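Local atomic coordinates of sphingomyelinase-c (Listeria ivanovii, PDB entry 1ZWX), a protein that belongs to the endonuclease/exonuclease/phosphatase family and has the DNase I-like fold, a sandwich of two mixed beta-sheets flanked by helices. Residues P8-I13 against V295-D299; M44-V50 against E70-H74; S216-F220 against S261-K265. All coordinates share one frame. Numbering follows the deposited sequence.

Contact 1: residues P8-I13 against V295-D299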
# COMPACT_ATOMS: atom_id res chain seq x y z
N PRO A 8 -10.84 12.95 -14.45
CA PRO A 8 -10.24 13.12 -13.12
C PRO A 8 -9.25 14.28 -13.00
O PRO A 8 -9.07 14.82 -11.91
CB PRO A 8 -9.53 11.78 -12.87
CG PRO A 8 -9.19 11.31 -14.21
CD PRO A 8 -10.36 11.70 -15.08
N GLY A 9 -8.59 14.63 -14.10
CA GLY A 9 -7.74 15.81 -14.10
C GLY A 9 -6.37 15.51 -13.55
O GLY A 9 -5.85 14.41 -13.76
N ASN A 10 -5.78 16.48 -12.85
CA ASN A 10 -4.45 16.30 -12.29
C ASN A 10 -4.58 15.69 -10.89
O ASN A 10 -4.42 16.40 -9.87
CB ASN A 10 -3.66 17.62 -12.26
CG ASN A 10 -2.24 17.45 -11.68
OD1 ASN A 10 -1.80 16.33 -11.34
ND2 ASN A 10 -1.52 18.56 -11.58
N PHE A 11 -4.94 14.39 -10.86
CA PHE A 11 -5.04 13.62 -9.62
C PHE A 11 -3.83 12.75 -9.47
O PHE A 11 -3.40 12.10 -10.43
CB PHE A 11 -6.27 12.74 -9.60
CG PHE A 11 -6.79 12.45 -8.21
CD1 PHE A 11 -7.49 13.42 -7.50
CD2 PHE A 11 -6.57 11.19 -7.61
CE1 PHE A 11 -7.99 13.17 -6.23
CE2 PHE A 11 -7.08 10.92 -6.34
CZ PHE A 11 -7.77 11.90 -5.63
N LYS A 12 -3.29 12.74 -8.25
CA LYS A 12 -2.02 12.10 -7.97
C LYS A 12 -2.10 11.35 -6.63
O LYS A 12 -2.51 11.91 -5.61
CB LYS A 12 -0.95 13.16 -7.94
CG LYS A 12 0.45 12.66 -7.76
CD LYS A 12 1.40 13.74 -8.18
CE LYS A 12 2.55 13.84 -7.24
NZ LYS A 12 3.19 15.20 -7.31
N ILE A 13 -1.69 10.07 -6.66
CA ILE A 13 -1.73 9.18 -5.48
C ILE A 13 -0.34 8.58 -5.35
O ILE A 13 0.25 8.17 -6.35
CB ILE A 13 -2.74 8.02 -5.68
CG1 ILE A 13 -4.14 8.56 -5.91
CG2 ILE A 13 -2.74 7.05 -4.45
CD1 ILE A 13 -5.10 7.53 -6.40
N VAL A 295 4.23 6.24 -7.51
CA VAL A 295 3.32 7.38 -7.74
C VAL A 295 2.40 7.09 -8.94
O VAL A 295 2.85 6.59 -9.98
CB VAL A 295 4.09 8.77 -7.81
CG1 VAL A 295 5.15 8.79 -8.91
CG2 VAL A 295 3.10 9.98 -7.89
N GLY A 296 1.11 7.33 -8.75
CA GLY A 296 0.11 7.15 -9.79
C GLY A 296 -0.34 8.57 -10.18
O GLY A 296 -0.63 9.40 -9.31
N PHE A 297 -0.40 8.85 -11.47
CA PHE A 297 -0.73 10.20 -11.94
C PHE A 297 -1.32 10.15 -13.36
O PHE A 297 -0.99 9.26 -14.14
CB PHE A 297 0.51 11.10 -11.89
CG PHE A 297 1.62 10.65 -12.78
CD1 PHE A 297 1.69 11.10 -14.10
CD2 PHE A 297 2.59 9.77 -12.32
CE1 PHE A 297 2.72 10.69 -14.92
CE2 PHE A 297 3.61 9.35 -13.14
CZ PHE A 297 3.68 9.81 -14.45
N THR A 298 -2.18 11.12 -13.65
CA THR A 298 -2.76 11.27 -15.00
C THR A 298 -1.81 12.10 -15.87
O THR A 298 -1.06 12.93 -15.35
CB THR A 298 -4.06 12.00 -14.92
OG1 THR A 298 -3.82 13.27 -14.30
CG2 THR A 298 -5.06 11.21 -14.06
N ASP A 299 -1.79 11.91 -17.18
CA ASP A 299 -0.84 12.75 -17.91
C ASP A 299 -1.38 14.08 -18.42
O ASP A 299 -0.69 15.10 -18.32
CB ASP A 299 -0.10 12.00 -19.00
CG ASP A 299 1.35 12.38 -19.05
OD1 ASP A 299 2.11 11.93 -18.15
OD2 ASP A 299 1.75 13.12 -19.99
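How a chain can bring its two ends together is illustrated by T298, which loses 75 Å² of surface to segment P8-I13. Its CA-to-CB bond points at that segment, and with chi1 near p its OG1 donates a very short hydrogen bond, 2.4 Å, to G9 O. Its methyl CG2 meanwhile rests 4.1 Å from CG of P8. The recipient backbone is sharply bent here: G9 has a positive phi, natural for glycine, and N10 centres an inverse gamma turn with a weak bond from F11 N to the same G9 O.

Further along, I13, with 45 Å² covered, forms a regular antiparallel hydrogen-bonded pair with G296. I13 N donates to G296 O at 2.9 Å, and G296 N to I13 O at 2.7 Å, almost straight at 178°. V295 and K12 flank this pair, their CG2 and CG 3.8 Å apart, while K12 NZ reaches away to N46 O.

First and last strands of the chain are thereby neighbours in one sheet. The chemistry implies a change of means along the contact: paired backbone amides hold the strands at I13 and G296, and a side-chain hydroxyl takes over where P8-N10 turns out of sheet geometry.

Contact 2: residues M44-V50 against E70-H74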
# COMPACT_ATOMS: atom_id res chain seq x y z
N MET A 44 6.74 12.48 -0.42
CA MET A 44 5.47 12.52 0.32
C MET A 44 4.69 13.82 0.14
O MET A 44 3.53 13.89 0.52
CB MET A 44 5.69 12.20 1.80
CG MET A 44 5.91 10.70 2.03
SD MET A 44 4.36 9.80 1.74
CE MET A 44 4.74 8.17 2.40
N LYS A 45 5.32 14.81 -0.46
CA LYS A 45 4.63 16.11 -0.70
C LYS A 45 3.85 16.08 -2.02
O LYS A 45 4.11 15.25 -2.90
CB LYS A 45 5.65 17.24 -0.77
CG LYS A 45 6.57 17.32 0.43
CD LYS A 45 7.69 18.33 0.18
CE LYS A 45 8.61 18.46 1.41
NZ LYS A 45 7.87 18.50 2.71
N ASN A 46 2.89 16.99 -2.14
CA ASN A 46 2.20 17.26 -3.40
C ASN A 46 1.35 16.11 -3.95
O ASN A 46 1.20 15.97 -5.17
CB ASN A 46 3.19 17.74 -4.47
CG ASN A 46 4.07 18.87 -3.98
OD1 ASN A 46 3.59 19.83 -3.33
ND2 ASN A 46 5.38 18.77 -4.26
N ASN A 47 0.78 15.29 -3.06
CA ASN A 47 -0.15 14.24 -3.49
C ASN A 47 -1.56 14.66 -3.14
O ASN A 47 -1.75 15.38 -2.17
CB ASN A 47 0.20 12.91 -2.77
CG ASN A 47 1.56 12.37 -3.17
OD1 ASN A 47 2.54 12.42 -2.39
ND2 ASN A 47 1.66 11.91 -4.40
N ASP A 48 -2.54 14.16 -3.87
CA ASP A 48 -3.91 14.27 -3.42
C ASP A 48 -4.21 13.31 -2.30
O ASP A 48 -4.93 13.63 -1.35
CB ASP A 48 -4.86 14.06 -4.61
CG ASP A 48 -4.74 15.18 -5.63
OD1 ASP A 48 -5.14 16.31 -5.30
OD2 ASP A 48 -4.16 14.95 -6.70
N VAL A 49 -3.66 12.09 -2.42
CA VAL A 49 -3.99 10.97 -1.53
C VAL A 49 -2.70 10.15 -1.37
O VAL A 49 -1.88 10.03 -2.32
CB VAL A 49 -5.16 10.08 -2.12
CG1 VAL A 49 -5.31 8.78 -1.33
CG2 VAL A 49 -6.50 10.83 -2.11
N VAL A 50 -2.48 9.62 -0.17
CA VAL A 50 -1.33 8.73 0.06
C VAL A 50 -1.86 7.44 0.67
O VAL A 50 -2.69 7.46 1.59
CB VAL A 50 -0.28 9.33 1.05
CG1 VAL A 50 0.78 8.24 1.46
CG2 VAL A 50 0.46 10.51 0.42
N GLU A 70 -0.13 17.55 8.84
CA GLU A 70 -0.01 18.89 8.30
C GLU A 70 -0.40 18.90 6.82
O GLU A 70 -1.24 19.69 6.40
CB GLU A 70 1.43 19.42 8.49
CG GLU A 70 1.86 20.52 7.53
CD GLU A 70 1.54 21.91 8.03
OE1 GLU A 70 0.53 22.08 8.76
OE2 GLU A 70 2.30 22.85 7.69
N MET A 71 0.21 18.00 6.05
CA MET A 71 -0.02 17.92 4.63
C MET A 71 -1.32 17.19 4.33
O MET A 71 -2.01 17.54 3.38
CB MET A 71 1.14 17.21 3.95
CG MET A 71 2.48 17.94 4.06
SD MET A 71 3.74 17.11 3.08
CE MET A 71 3.83 15.53 3.96
N TYR A 72 -1.66 16.19 5.14
CA TYR A 72 -2.80 15.32 4.88
C TYR A 72 -3.67 15.16 6.12
O TYR A 72 -3.63 14.11 6.76
CB TYR A 72 -2.32 13.93 4.36
CG TYR A 72 -1.39 14.05 3.18
CD1 TYR A 72 -1.87 14.41 1.91
CD2 TYR A 72 -0.01 13.84 3.33
CE1 TYR A 72 -1.02 14.55 0.85
CE2 TYR A 72 0.85 13.99 2.27
CZ TYR A 72 0.33 14.35 1.02
OH TYR A 72 1.16 14.49 -0.06
N PRO A 73 -4.48 16.20 6.47
CA PRO A 73 -5.27 16.15 7.69
C PRO A 73 -6.44 15.18 7.73
O PRO A 73 -6.95 14.90 8.81
CB PRO A 73 -5.83 17.59 7.83
CG PRO A 73 -5.64 18.21 6.52
CD PRO A 73 -4.61 17.50 5.76
N HIS A 74 -6.90 14.68 6.58
CA HIS A 74 -8.05 13.80 6.60
C HIS A 74 -7.49 12.40 6.39
O HIS A 74 -6.82 12.17 5.38
CB HIS A 74 -9.03 14.17 5.49
CG HIS A 74 -9.34 15.64 5.46
ND1 HIS A 74 -10.19 16.23 6.38
CD2 HIS A 74 -8.84 16.64 4.70
CE1 HIS A 74 -10.25 17.53 6.13
NE2 HIS A 74 -9.44 17.81 5.12
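A tyrosine hydroxyl can both give and receive, and Y72, which has 105 Å² buried here, more than any other residue of the contact, does both against the backbone of M44-V50. Its OH donates to M44 O at a short 2.5 Å and accepts from N47 N at 3.1 Å, with an N-H...O angle of 149°. One side-chain oxygen thus serves a carbonyl and an amide three residues apart, across a turn in which N46 adopts a positive phi and sends its side chain away from E70-H74. Both M44 O and N47 N lie in the part of the segment that precedes strand 49-55, and both are met by the phenol.

The two segments belong to a beta-alpha-beta crossover of the DNase I-like sandwich: strand 49-55 leads through helix 58-67 to the short parallel strand 74-75, with strand 104-107 lying between the two in the sheet. Y72 sits just before that second strand, and its carbonyl O is taken up by the side chain of Q75. D48, turned away from Y72, spends its carboxylate on K140, W109 and the backbone of K12, while N46 O accepts from K12 NZ.

Apolar contacts hold the ring that carries the hydroxyl. V50 CG2 lies over one face in a CH-pi contact, 4.2 Å from the centroid and 23° off the normal. Beside the ring, M71 SD approaches K45 CG at 3.9 Å, and M71 CE comes within 4.4 Å of M44 CB.

Contact 3: residues S216-F220 against S261-K265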
# COMPACT_ATOMS: atom_id res chain seq x y z
N SER A 216 -3.20 -2.44 -17.03
CA SER A 216 -1.88 -1.92 -16.72
C SER A 216 -1.86 -0.42 -17.00
O SER A 216 -2.44 0.02 -18.01
CB SER A 216 -0.83 -2.59 -17.58
OG SER A 216 -0.71 -3.96 -17.24
N PRO A 217 -1.26 0.38 -16.09
CA PRO A 217 -1.01 1.80 -16.41
C PRO A 217 -0.33 1.99 -17.77
O PRO A 217 0.39 1.09 -18.25
CB PRO A 217 -0.11 2.27 -15.26
CG PRO A 217 -0.57 1.41 -14.08
CD PRO A 217 -0.86 0.05 -14.70
N ALA A 218 -0.58 3.15 -18.40
CA ALA A 218 -0.05 3.47 -19.72
C ALA A 218 1.48 3.46 -19.78
O ALA A 218 2.16 3.87 -18.82
CB ALA A 218 -0.58 4.84 -20.18
N ASN A 219 2.00 3.01 -20.93
CA ASN A 219 3.44 2.91 -21.16
C ASN A 219 4.16 2.35 -19.94
O ASN A 219 5.10 2.96 -19.41
CB ASN A 219 4.03 4.27 -21.56
N PHE A 220 3.70 1.19 -19.49
CA PHE A 220 4.17 0.60 -18.24
C PHE A 220 5.58 0.07 -18.36
O PHE A 220 5.89 -0.66 -19.30
CB PHE A 220 3.24 -0.53 -17.79
CG PHE A 220 3.39 -0.88 -16.34
CD1 PHE A 220 2.81 -0.08 -15.36
CD2 PHE A 220 4.15 -1.98 -15.95
CE1 PHE A 220 2.95 -0.39 -14.00
CE2 PHE A 220 4.32 -2.29 -14.59
CZ PHE A 220 3.71 -1.50 -13.62
N SER A 261 -5.03 9.19 -19.79
CA SER A 261 -3.74 8.59 -19.60
C SER A 261 -3.55 8.36 -18.08
O SER A 261 -3.69 9.30 -17.32
CB SER A 261 -2.72 9.59 -20.11
OG SER A 261 -1.46 9.00 -20.31
N TRP A 262 -3.28 7.13 -17.66
CA TRP A 262 -2.89 6.83 -16.25
C TRP A 262 -1.57 6.07 -16.20
O TRP A 262 -1.36 5.11 -16.97
CB TRP A 262 -3.98 6.03 -15.55
CG TRP A 262 -3.66 5.66 -14.14
CD1 TRP A 262 -3.34 4.41 -13.67
CD2 TRP A 262 -3.66 6.53 -13.00
NE1 TRP A 262 -3.16 4.45 -12.32
CE2 TRP A 262 -3.34 5.73 -11.87
CE3 TRP A 262 -3.90 7.90 -12.82
CZ2 TRP A 262 -3.23 6.26 -10.59
CZ3 TRP A 262 -3.82 8.43 -11.55
CH2 TRP A 262 -3.48 7.61 -10.44
N HIS A 263 -0.67 6.55 -15.34
CA HIS A 263 0.72 6.10 -15.27
C HIS A 263 1.05 5.70 -13.84
O HIS A 263 0.37 6.14 -12.92
CB HIS A 263 1.65 7.23 -15.70
CG HIS A 263 1.39 7.71 -17.10
ND1 HIS A 263 1.96 7.12 -18.21
CD2 HIS A 263 0.56 8.67 -17.58
CE1 HIS A 263 1.53 7.71 -19.30
NE2 HIS A 263 0.68 8.66 -18.95
N ASN A 264 2.08 4.86 -13.70
CA ASN A 264 2.76 4.57 -12.43
C ASN A 264 4.23 4.83 -12.65
O ASN A 264 4.75 4.50 -13.70
CB ASN A 264 2.60 3.10 -12.02
CG ASN A 264 1.29 2.80 -11.36
OD1 ASN A 264 1.09 1.71 -10.80
ND2 ASN A 264 0.35 3.75 -11.43
N LYS A 265 4.91 5.38 -11.65
CA LYS A 265 6.35 5.53 -11.64
C LYS A 265 6.88 5.06 -10.28
O LYS A 265 6.39 5.48 -9.24
CB LYS A 265 6.76 7.01 -11.86
CG LYS A 265 8.29 7.19 -11.88
CD LYS A 265 8.78 8.43 -12.57
CE LYS A 265 10.25 8.25 -13.00
O HOH W 1 2.96 3.58 -16.15
O HOH W 2 4.77 5.81 -18.01
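Segment S216-F220 is not a strand, yet P217 and A218 are extended, and the backbones close to 4.8 Å between CA of P217 and CA of H263. A218 N donates to W262 O at 2.5 Å. One step on, a water takes the place of a direct bond: water 1 accepts from N264 N at 2.9 Å and lies 2.8 Å from A218 O. N219, with a positive phi, turns the chain so that F220 comes back to N264.

Among the side chains, P217 is central, its CG 3.6 Å from N264 CG and 4.1 Å from W262 CD1. F220 CE1 touches N264 CB at 4.0 Å. H263 ND1 gives A218 O a weak bond of 3.3 Å, its ring being held by a 2.6 Å hydrogen bond between NE2 and S261 OG. W262 NE1 and N264 OD1 pair with the backbone of I250 in the other sheet.

Strand 262-266 is the outermost of its sheet, and this is a loop flanking an edge strand of the DNase I-like sandwich.

How the contacts relate
All three contacts reach one mixed sheet, in which strands 49-55, 12-20, 294-298 and 262-266 follow in that order. Contact 1 is the middle member, its centre 13 Å from contact 2 and 10 Å from contact 3; contacts 2 and 3 are 21 Å apart between centres. Probable hydrogen bonds pass the ladder along: K12 O to D48 N at 2.8 Å on one side, V295 N to K265 O at 2.9 Å and F297 O to H263 N at 3.0 Å on the other. In sequence, contact 1 closes a loop of 281 residues that contains the other two in series; it touches both, while they stay about 8 Å apart at their nearest atoms.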